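Local coordinates for peptidoglycan N-acetylglucosamine deacetylase (Bacillus cereus, PDB 4L1G), which removes the acetyl group from N-acetylglucosamine residues of peptidoglycan in a zinc-dependent hydrolysis, and also acts on soluble chitin substrates, at residues E60-A65 with W182-N187; V198-V203 with L223-P228. All blocks are in the same frame, centred on the assembly; numbering follows the deposited sequence.

Interaction 1 (E60-A65 with W182-N187); sequences EKYAYA and WATEQN
T184, on the last turn of helix 177-185, turns its hydroxyl toward the backbone between Y62 and A63, and one hydrogen bond carries the polar part of the contact. The donor is A63 N and the acceptor T184 OG1, 3.3 Å apart; the length is generous, but the N-H...O angle of 155° is fair. The same hydroxyl is also hydrogen-bonded to the carbonyl oxygen of L180, one turn earlier in its own helix. Its first torsion (-55°) sets OG1 opposite the threonine carbonyl carbon and beside the backbone N, a position from which both partners are met.

Van der Waals contacts of the threonine side chain accompany this bond. T184 OG1 also lies 3.3 Å from Y62 CB and 3.7 Å from Y62 CD1, approaching the ring obliquely, and the two side chains cross at about a right angle. The methyl CG2 of T184 comes within 3.8 Å of A63 N, while A63 CB, directed at the helix, stays 4.1 Å from OG1. With 130 Å² buried in all, this is a small surface contact. Within its own segment, the Y62 ring carries K61 CG over one face, 3.7 Å above the plane; its hydroxyl is hydrogen-bonded to E177 at the start of the threonine's helix.

A63 centres an inverse gamma turn, and N187, with positive phi, is the C-prime residue of the Schellman motif that ends helix 177-185. The contact thus joins the link between helix 55-61 and strand 64-65 to that helix, whose chain continues into strand 189-191, the parallel neighbour of strand 64-65.

Interaction 2 (V198-V203 with L223-P228); sequences VDWKGV and LQHSTP. With ACT (acetate ion), chain F.
D199 grips H225 with both carboxylate oxygens, each through its syn lone pair. H225 ND1 donates a hydrogen bond to D199 OD1 at 2.9 Å; the bond is nearly straight (171°), and the oxygen lies close to the ring plane. OD2 takes the backbone N-H of the same histidine, 2.8 Å from H225 N, and rests 3.4 Å from Q224 CA. The carboxylate and imidazole planes stand 40° apart. S235 OG is a further partner of OD2 and is also hydrogen-bonded to Q224 NE2, consistent with a second-shell role in positioning the carboxylate.

This His-carboxylate pair lies at the C-terminal end of strand 221-225, where a TIM-barrel-like deacetylase of the NodB family gathers its active site. H225 is the predicted proton donor; its ring lies near D80, the predicted proton acceptor, and the zinc ligand D81. The bond at ND1 helps to hold the ring rotation, with NE2 meeting an acetate ion, probably from the crystallisation liquor, that is also hydrogen-bonded to Y172 N. This bond, 2.9 Å between H225 NE2 and ACT OXT, is less straight.

W200, next along the segment, turns its edge toward the imidazole face in an offset edge-to-face pair with planes at 89°; the five-membered ring of W200 and the imidazole ring of H225 have centroids 5.6 Å apart. The nearest atoms are W200 CD1 and H225 CE1, at 3.9 Å. K201 CG lies 3.5 Å above one face of the indole.

How the interactions relate
Interactions 1 and 2 stand on opposite sides of the chain's centre, with their own centres 27 Å apart and their nearest atoms about 11 Å apart, so neither touches the other. They follow in series along the chain: 182-187 ends before 198-203 begins, with strands 189-191 and 195-196 in between. Their relation to the active site differs. Interaction 2 contains H225, whose side chain comes, at nearest atoms, about 3 Å from that of the zinc ligand D81 and about 4 Å from that of D80, the predicted proton acceptor. Interaction 1 lies about 17 Å, centre to centre, from the middle of the chain and away from the annotated sites.

Interaction 1 (E60-A65 with W182-N187)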
ATOM      1  N   GLU A  60      11.142  16.668  -0.817  1.00 13.27           N
ATOM      2  CA  GLU A  60      12.294  17.315  -0.200  1.00 14.06           C
ATOM      3  C   GLU A  60      11.930  17.966   1.129  1.00 14.56           C
ATOM      4  O   GLU A  60      12.799  18.218   1.962  1.00 15.37           O
ATOM      5  CB  GLU A  60      12.880  18.375  -1.135  1.00 14.75           C
ATOM      6  CG  GLU A  60      13.461  17.826  -2.423  1.00 14.50           C
ATOM      7  CD  GLU A  60      14.107  18.903  -3.276  1.00 15.35           C
ATOM      8  OE1 GLU A  60      14.932  18.557  -4.145  1.00 15.43           O
ATOM      9  OE2 GLU A  60      13.792  20.095  -3.081  1.00 16.04           O
ATOM     10  N   LYS A  61      10.643  18.234   1.323  1.00 21.19           N
ATOM     11  CA  LYS A  61      10.192  18.991   2.486  1.00 22.36           C
ATOM     12  C   LYS A  61       9.501  18.119   3.532  1.00 23.01           C
ATOM     13  O   LYS A  61       9.573  18.401   4.725  1.00 24.44           O
ATOM     14  CB  LYS A  61       9.269  20.130   2.046  1.00 21.69           C
ATOM     15  CG  LYS A  61       8.944  21.139   3.136  1.00 23.09           C
ATOM     16  CD  LYS A  61       8.241  22.361   2.556  1.00 22.36           C
ATOM     17  CE  LYS A  61       7.794  23.328   3.647  1.00 23.47           C
ATOM     18  NZ  LYS A  61       8.937  23.864   4.437  1.00 24.82           N
ATOM     19  N   TYR A  62       8.842  17.056   3.081  1.00 15.61           N
ATOM     20  CA  TYR A  62       8.067  16.208   3.981  1.00 15.81           C
ATOM     21  C   TYR A  62       8.429  14.731   3.859  1.00 15.15           C
ATOM     22  O   TYR A  62       9.163  14.329   2.956  1.00 14.39           O
ATOM     23  CB  TYR A  62       6.573  16.389   3.714  1.00 14.69           C
ATOM     24  CG  TYR A  62       6.117  17.830   3.732  1.00 15.04           C
ATOM     25  CD1 TYR A  62       5.984  18.521   4.928  1.00 16.46           C
ATOM     26  CD2 TYR A  62       5.815  18.497   2.551  1.00 14.39           C
ATOM     27  CE1 TYR A  62       5.569  19.839   4.950  1.00 16.62           C
ATOM     28  CE2 TYR A  62       5.399  19.815   2.562  1.00 15.17           C
ATOM     29  CZ  TYR A  62       5.276  20.480   3.765  1.00 15.88           C
ATOM     30  OH  TYR A  62       4.861  21.793   3.783  1.00 16.76           O
ATOM     31  N   ALA A  63       7.906  13.926   4.781  1.00 10.90           N
ATOM     32  CA  ALA A  63       8.039  12.477   4.691  1.00 10.33           C
ATOM     33  C   ALA A  63       7.083  11.979   3.614  1.00  9.69           C
ATOM     34  O   ALA A  63       5.938  11.629   3.897  1.00  9.54           O
ATOM     35  CB  ALA A  63       7.727  11.830   6.031  1.00 10.53           C
ATOM     36  N   TYR A  64       7.567  11.948   2.377  1.00 11.36           N
ATOM     37  CA  TYR A  64       6.706  11.765   1.215  1.00  9.87           C
ATOM     38  C   TYR A  64       7.525  11.230   0.040  1.00  9.08           C
ATOM     39  O   TYR A  64       8.553  11.807  -0.319  1.00  9.62           O
ATOM     40  CB  TYR A  64       6.077  13.115   0.863  1.00 10.11           C
ATOM     41  CG  TYR A  64       5.028  13.099  -0.225  1.00  9.17           C
ATOM     42  CD1 TYR A  64       3.797  12.490  -0.024  1.00  8.98           C
ATOM     43  CD2 TYR A  64       5.255  13.735  -1.441  1.00  9.39           C
ATOM     44  CE1 TYR A  64       2.831  12.490  -1.012  1.00  9.23           C
ATOM     45  CE2 TYR A  64       4.294  13.743  -2.434  1.00  9.78           C
ATOM     46  CZ  TYR A  64       3.084  13.119  -2.214  1.00  9.59           C
ATOM     47  OH  TYR A  64       2.123  13.123  -3.201  1.00  9.71           O
ATOM     48  N   ALA A  65       7.078  10.127  -0.555  1.00  7.69           N
ATOM     49  CA  ALA A  65       7.801   9.531  -1.676  1.00  7.89           C
ATOM     50  C   ALA A  65       6.892   8.765  -2.633  1.00  8.21           C
ATOM     51  O   ALA A  65       5.802   8.333  -2.259  1.00  8.19           O
ATOM     52  CB  ALA A  65       8.918   8.624  -1.168  1.00  7.52           C
ATOM     53  N   TRP A 182       1.121  18.027   8.603  1.00 12.37           N
ATOM     54  CA  TRP A 182       0.667  17.456   9.868  1.00 12.68           C
ATOM     55  C   TRP A 182       1.150  16.017  10.039  1.00 12.03           C
ATOM     56  O   TRP A 182       1.628  15.641  11.108  1.00 12.40           O
ATOM     57  CB  TRP A 182      -0.859  17.516   9.972  1.00 12.88           C
ATOM     58  CG  TRP A 182      -1.401  16.929  11.244  1.00 13.29           C
ATOM     59  CD1 TRP A 182      -1.482  17.544  12.462  1.00 14.28           C
ATOM     60  CD2 TRP A 182      -1.940  15.613  11.423  1.00 12.83           C
ATOM     61  NE1 TRP A 182      -2.036  16.690  13.388  1.00 14.48           N
ATOM     62  CE2 TRP A 182      -2.328  15.500  12.775  1.00 13.60           C
ATOM     63  CE3 TRP A 182      -2.130  14.520  10.572  1.00 11.97           C
ATOM     64  CZ2 TRP A 182      -2.895  14.338  13.295  1.00 13.53           C
ATOM     65  CZ3 TRP A 182      -2.695  13.366  11.090  1.00 11.90           C
ATOM     66  CH2 TRP A 182      -3.071  13.285  12.438  1.00 12.67           C
ATOM     67  N   ALA A 183       1.030  15.221   8.981  1.00 10.10           N
ATOM     68  CA  ALA A 183       1.455  13.823   9.015  1.00  9.49           C
ATOM     69  C   ALA A 183       2.949  13.684   9.299  1.00  9.22           C
ATOM     70  O   ALA A 183       3.367  12.826  10.081  1.00  9.31           O
ATOM     71  CB  ALA A 183       1.100  13.131   7.711  1.00  9.16           C
ATOM     72  N   THR A 184       3.748  14.531   8.656  1.00  8.97           N
ATOM     73  CA  THR A 184       5.187  14.552   8.890  1.00  9.20           C
ATOM     74  C   THR A 184       5.493  14.888  10.349  1.00 10.13           C
ATOM     75  O   THR A 184       6.331  14.242  10.982  1.00 10.32           O
ATOM     76  CB  THR A 184       5.887  15.576   7.977  1.00  9.32           C
ATOM     77  OG1 THR A 184       5.566  15.296   6.610  1.00  8.57           O
ATOM     78  CG2 THR A 184       7.400  15.515   8.158  1.00  9.63           C
ATOM     79  N   GLU A 185       4.804  15.894  10.880  1.00 19.30           N
ATOM     80  CA  GLU A 185       4.992  16.308  12.267  1.00 20.70           C
ATOM     81  C   GLU A 185       4.574  15.213  13.243  1.00 20.73           C
ATOM     82  O   GLU A 185       5.104  15.118  14.347  1.00 21.88           O
ATOM     83  CB  GLU A 185       4.219  17.597  12.556  1.00 20.76           C
ATOM     84  CG  GLU A 185       4.773  18.820  11.843  1.00 20.95           C
ATOM     85  CD  GLU A 185       3.885  20.040  11.994  1.00 20.99           C
ATOM     86  OE1 GLU A 185       4.305  21.134  11.560  1.00 21.02           O
ATOM     87  OE2 GLU A 185       2.767  19.907  12.543  1.00 20.61           O
ATOM     88  N   GLN A 186       3.625  14.384  12.823  1.00 16.41           N
ATOM     89  CA  GLN A 186       3.123  13.308  13.668  1.00 16.26           C
ATOM     90  C   GLN A 186       3.888  12.005  13.463  1.00 15.98           C
ATOM     91  O   GLN A 186       3.441  10.944  13.893  1.00 15.47           O
ATOM     92  CB  GLN A 186       1.628  13.091  13.425  1.00 15.54           C
ATOM     93  CG  GLN A 186       0.767  14.261  13.863  1.00 16.29           C
ATOM     94  CD  GLN A 186       0.862  14.516  15.353  1.00 17.41           C
ATOM     95  OE1 GLN A 186       0.900  13.580  16.152  1.00 17.62           O
ATOM     96  NE2 GLN A 186       0.909  15.786  15.737  1.00 18.26           N
ATOM     97  N   ASN A 187       5.038  12.096  12.799  1.00 24.29           N
ATOM     98  CA  ASN A 187       5.922  10.951  12.585  1.00 23.36           C
ATOM     99  C   ASN A 187       5.325   9.869  11.678  1.00 20.94           C
ATOM    100  O   ASN A 187       5.647   8.688  11.810  1.00 19.94           O
ATOM    101  CB  ASN A 187       6.382  10.355  13.924  1.00 24.13           C
ATOM    102  CG  ASN A 187       7.695   9.609  13.812  1.00 23.43           C
ATOM    103  OD1 ASN A 187       8.508   9.884  12.928  1.00 23.16           O
ATOM    104  ND2 ASN A 187       7.911   8.656  14.715  1.00 23.07           N
TER

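Interaction 2 (V198-V203 with L223-P228)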
ATOM      1  N   VAL A 198      -3.569  -0.339 -12.725  1.00 22.43           N
ATOM      2  CA  VAL A 198      -4.981  -0.041 -13.011  1.00 23.46           C
ATOM      3  C   VAL A 198      -5.878  -1.285 -12.983  1.00 25.33           C
ATOM      4  O   VAL A 198      -6.762  -1.458 -13.825  1.00 26.45           O
ATOM      5  CB  VAL A 198      -5.187   0.806 -14.316  1.00 24.00           C
ATOM      6  CG1 VAL A 198      -4.531   2.173 -14.172  1.00 22.13           C
ATOM      7  CG2 VAL A 198      -4.666   0.092 -15.559  1.00 25.57           C
ATOM      8  N   ASP A 199      -5.644  -2.138 -11.989  1.00 14.79           N
ATOM      9  CA  ASP A 199      -6.311  -3.433 -11.895  1.00 15.80           C
ATOM     10  C   ASP A 199      -7.803  -3.335 -11.583  1.00 15.60           C
ATOM     11  O   ASP A 199      -8.558  -4.279 -11.828  1.00 16.46           O
ATOM     12  CB  ASP A 199      -5.598  -4.339 -10.881  1.00 14.55           C
ATOM     13  CG  ASP A 199      -5.477  -3.712  -9.499  1.00 13.42           C
ATOM     14  OD1 ASP A 199      -5.681  -2.489  -9.362  1.00 13.07           O
ATOM     15  OD2 ASP A 199      -5.161  -4.449  -8.541  1.00 13.19           O
ATOM     16  N   TRP A 200      -8.225  -2.189 -11.059  1.00 31.28           N
ATOM     17  CA  TRP A 200      -9.629  -1.968 -10.729  1.00 31.15           C
ATOM     18  C   TRP A 200     -10.508  -1.930 -11.980  1.00 32.26           C
ATOM     19  O   TRP A 200     -11.723  -2.093 -11.895  1.00 32.45           O
ATOM     20  CB  TRP A 200      -9.792  -0.675  -9.929  1.00 29.60           C
ATOM     21  CG  TRP A 200      -9.187   0.517 -10.603  1.00 29.07           C
ATOM     22  CD1 TRP A 200      -7.904   0.965 -10.478  1.00 28.07           C
ATOM     23  CD2 TRP A 200      -9.838   1.410 -11.514  1.00 29.23           C
ATOM     24  NE1 TRP A 200      -7.717   2.084 -11.253  1.00 27.68           N
ATOM     25  CE2 TRP A 200      -8.890   2.379 -11.899  1.00 28.43           C
ATOM     26  CE3 TRP A 200     -11.132   1.487 -12.039  1.00 29.99           C
ATOM     27  CZ2 TRP A 200      -9.193   3.412 -12.784  1.00 28.43           C
ATOM     28  CZ3 TRP A 200     -11.431   2.513 -12.919  1.00 30.02           C
ATOM     29  CH2 TRP A 200     -10.466   3.462 -13.283  1.00 29.36           C
ATOM     30  N   LYS A 201      -9.885  -1.721 -13.137  1.00 31.34           N
ATOM     31  CA  LYS A 201     -10.604  -1.695 -14.407  1.00 32.31           C
ATOM     32  C   LYS A 201     -10.988  -3.096 -14.874  1.00 33.44           C
ATOM     33  O   LYS A 201     -11.683  -3.255 -15.875  1.00 34.29           O
ATOM     34  CB  LYS A 201      -9.768  -1.005 -15.489  1.00 32.52           C
ATOM     35  CG  LYS A 201      -9.558   0.483 -15.270  1.00 31.24           C
ATOM     36  CD  LYS A 201      -8.843   1.112 -16.456  1.00 31.43           C
ATOM     37  CE  LYS A 201      -8.700   2.617 -16.282  1.00 30.12           C
ATOM     38  NZ  LYS A 201      -8.010   3.245 -17.443  1.00 30.21           N
ATOM     39  N   GLY A 202     -10.525  -4.108 -14.148  1.00 25.43           N
ATOM     40  CA  GLY A 202     -10.843  -5.483 -14.479  1.00 26.16           C
ATOM     41  C   GLY A 202      -9.996  -6.030 -15.611  1.00 27.10           C
ATOM     42  O   GLY A 202     -10.378  -7.000 -16.267  1.00 27.81           O
ATOM     43  N   VAL A 203      -8.846  -5.405 -15.843  1.00 22.45           N
ATOM     44  CA  VAL A 203      -7.921  -5.854 -16.881  1.00 23.14           C
ATOM     45  C   VAL A 203      -7.309  -7.214 -16.534  1.00 22.90           C
ATOM     46  O   VAL A 203      -7.171  -7.563 -15.360  1.00 21.88           O
ATOM     47  CB  VAL A 203      -6.807  -4.819 -17.125  1.00 23.03           C
ATOM     48  CG1 VAL A 203      -7.356  -3.626 -17.890  1.00 23.12           C
ATOM     49  CG2 VAL A 203      -6.200  -4.375 -15.805  1.00 21.98           C
ATOM     50  N   LEU A 223       1.258  -0.549  -7.429  1.00 10.29           N
ATOM     51  CA  LEU A 223      -0.077  -0.401  -6.850  1.00 10.70           C
ATOM     52  C   LEU A 223      -1.064  -1.452  -7.346  1.00 12.30           C
ATOM     53  O   LEU A 223      -1.354  -1.538  -8.540  1.00 13.64           O
ATOM     54  CB  LEU A 223      -0.647   0.991  -7.131  1.00 10.69           C
ATOM     55  CG  LEU A 223      -2.107   1.194  -6.705  1.00 11.36           C
ATOM     56  CD1 LEU A 223      -2.240   1.175  -5.190  1.00 10.59           C
ATOM     57  CD2 LEU A 223      -2.686   2.478  -7.278  1.00 11.44           C
ATOM     58  N   GLN A 224      -1.580  -2.245  -6.413  1.00 10.45           N
ATOM     59  CA  GLN A 224      -2.684  -3.155  -6.693  1.00 12.10           C
ATOM     60  C   GLN A 224      -3.785  -2.967  -5.649  1.00 12.38           C
ATOM     61  O   GLN A 224      -3.599  -2.245  -4.667  1.00 11.21           O
ATOM     62  CB  GLN A 224      -2.200  -4.603  -6.717  1.00 12.06           C
ATOM     63  CG  GLN A 224      -1.428  -4.966  -7.969  1.00 12.51           C
ATOM     64  CD  GLN A 224      -0.786  -6.330  -7.881  1.00 12.17           C
ATOM     65  OE1 GLN A 224       0.231  -6.506  -7.208  1.00 10.79           O
ATOM     66  NE2 GLN A 224      -1.375  -7.309  -8.558  1.00 13.53           N
ATOM     67  N   HIS A 225      -4.929  -3.610  -5.862  1.00 14.52           N
ATOM     68  CA  HIS A 225      -6.067  -3.444  -4.966  1.00 15.05           C
ATOM     69  C   HIS A 225      -6.621  -4.770  -4.454  1.00 15.02           C
ATOM     70  O   HIS A 225      -6.531  -5.797  -5.123  1.00 15.38           O
ATOM     71  CB  HIS A 225      -7.190  -2.656  -5.654  1.00 16.08           C
ATOM     72  CG  HIS A 225      -6.843  -1.229  -5.940  1.00 14.95           C
ATOM     73  ND1 HIS A 225      -6.214  -0.831  -7.101  1.00 15.02           N
ATOM     74  CD2 HIS A 225      -7.036  -0.102  -5.213  1.00 13.59           C
ATOM     75  CE1 HIS A 225      -6.036   0.478  -7.078  1.00 13.71           C
ATOM     76  NE2 HIS A 225      -6.525   0.945  -5.942  1.00 12.88           N
ATOM     77  N   SER A 226      -7.190  -4.732  -3.253  1.00 19.69           N
ATOM     78  CA  SER A 226      -7.944  -5.857  -2.719  1.00 19.76           C
ATOM     79  C   SER A 226      -9.278  -5.340  -2.191  1.00 20.06           C
ATOM     80  O   SER A 226      -9.697  -5.674  -1.084  1.00 19.66           O
ATOM     81  CB  SER A 226      -7.158  -6.578  -1.621  1.00 18.62           C
ATOM     82  OG  SER A 226      -6.749  -5.678  -0.608  1.00 17.98           O
ATOM     83  N   THR A 227      -9.933  -4.518  -3.006  1.00 18.21           N
ATOM     84  CA  THR A 227     -11.191  -3.874  -2.647  1.00 18.34           C
ATOM     85  C   THR A 227     -12.346  -4.870  -2.638  1.00 18.91           C
ATOM     86  O   THR A 227     -12.497  -5.651  -3.578  1.00 19.67           O
ATOM     87  CB  THR A 227     -11.537  -2.758  -3.658  1.00 18.69           C
ATOM     88  OG1 THR A 227     -10.360  -2.000  -3.970  1.00 18.23           O
ATOM     89  CG2 THR A 227     -12.607  -1.833  -3.102  1.00 18.14           C
ATOM     90  N   PRO A 228     -13.163  -4.848  -1.570  1.00 16.68           N
ATOM     91  CA  PRO A 228     -14.385  -5.658  -1.506  1.00 18.32           C
ATOM     92  C   PRO A 228     -15.273  -5.420  -2.724  1.00 19.11           C
ATOM     93  O   PRO A 228     -15.547  -4.269  -3.068  1.00 18.91           O
ATOM     94  CB  PRO A 228     -15.079  -5.139  -0.246  1.00 18.54           C
ATOM     95  CG  PRO A 228     -13.973  -4.660   0.618  1.00 17.41           C
ATOM     96  CD  PRO A 228     -12.923  -4.111  -0.316  1.00 16.31           C
TER
HETATM   97  C   ACT F 302      -6.226   4.375  -4.171  1.00 32.34           C
HETATM   98  O   ACT F 302      -7.233   4.937  -4.650  1.00 45.66           O
HETATM   99  OXT ACT F 302      -6.293   3.131  -4.074  1.00 31.48           O
HETATM  100  CH3 ACT F 302      -5.010   5.142  -3.737  1.00 28.83           C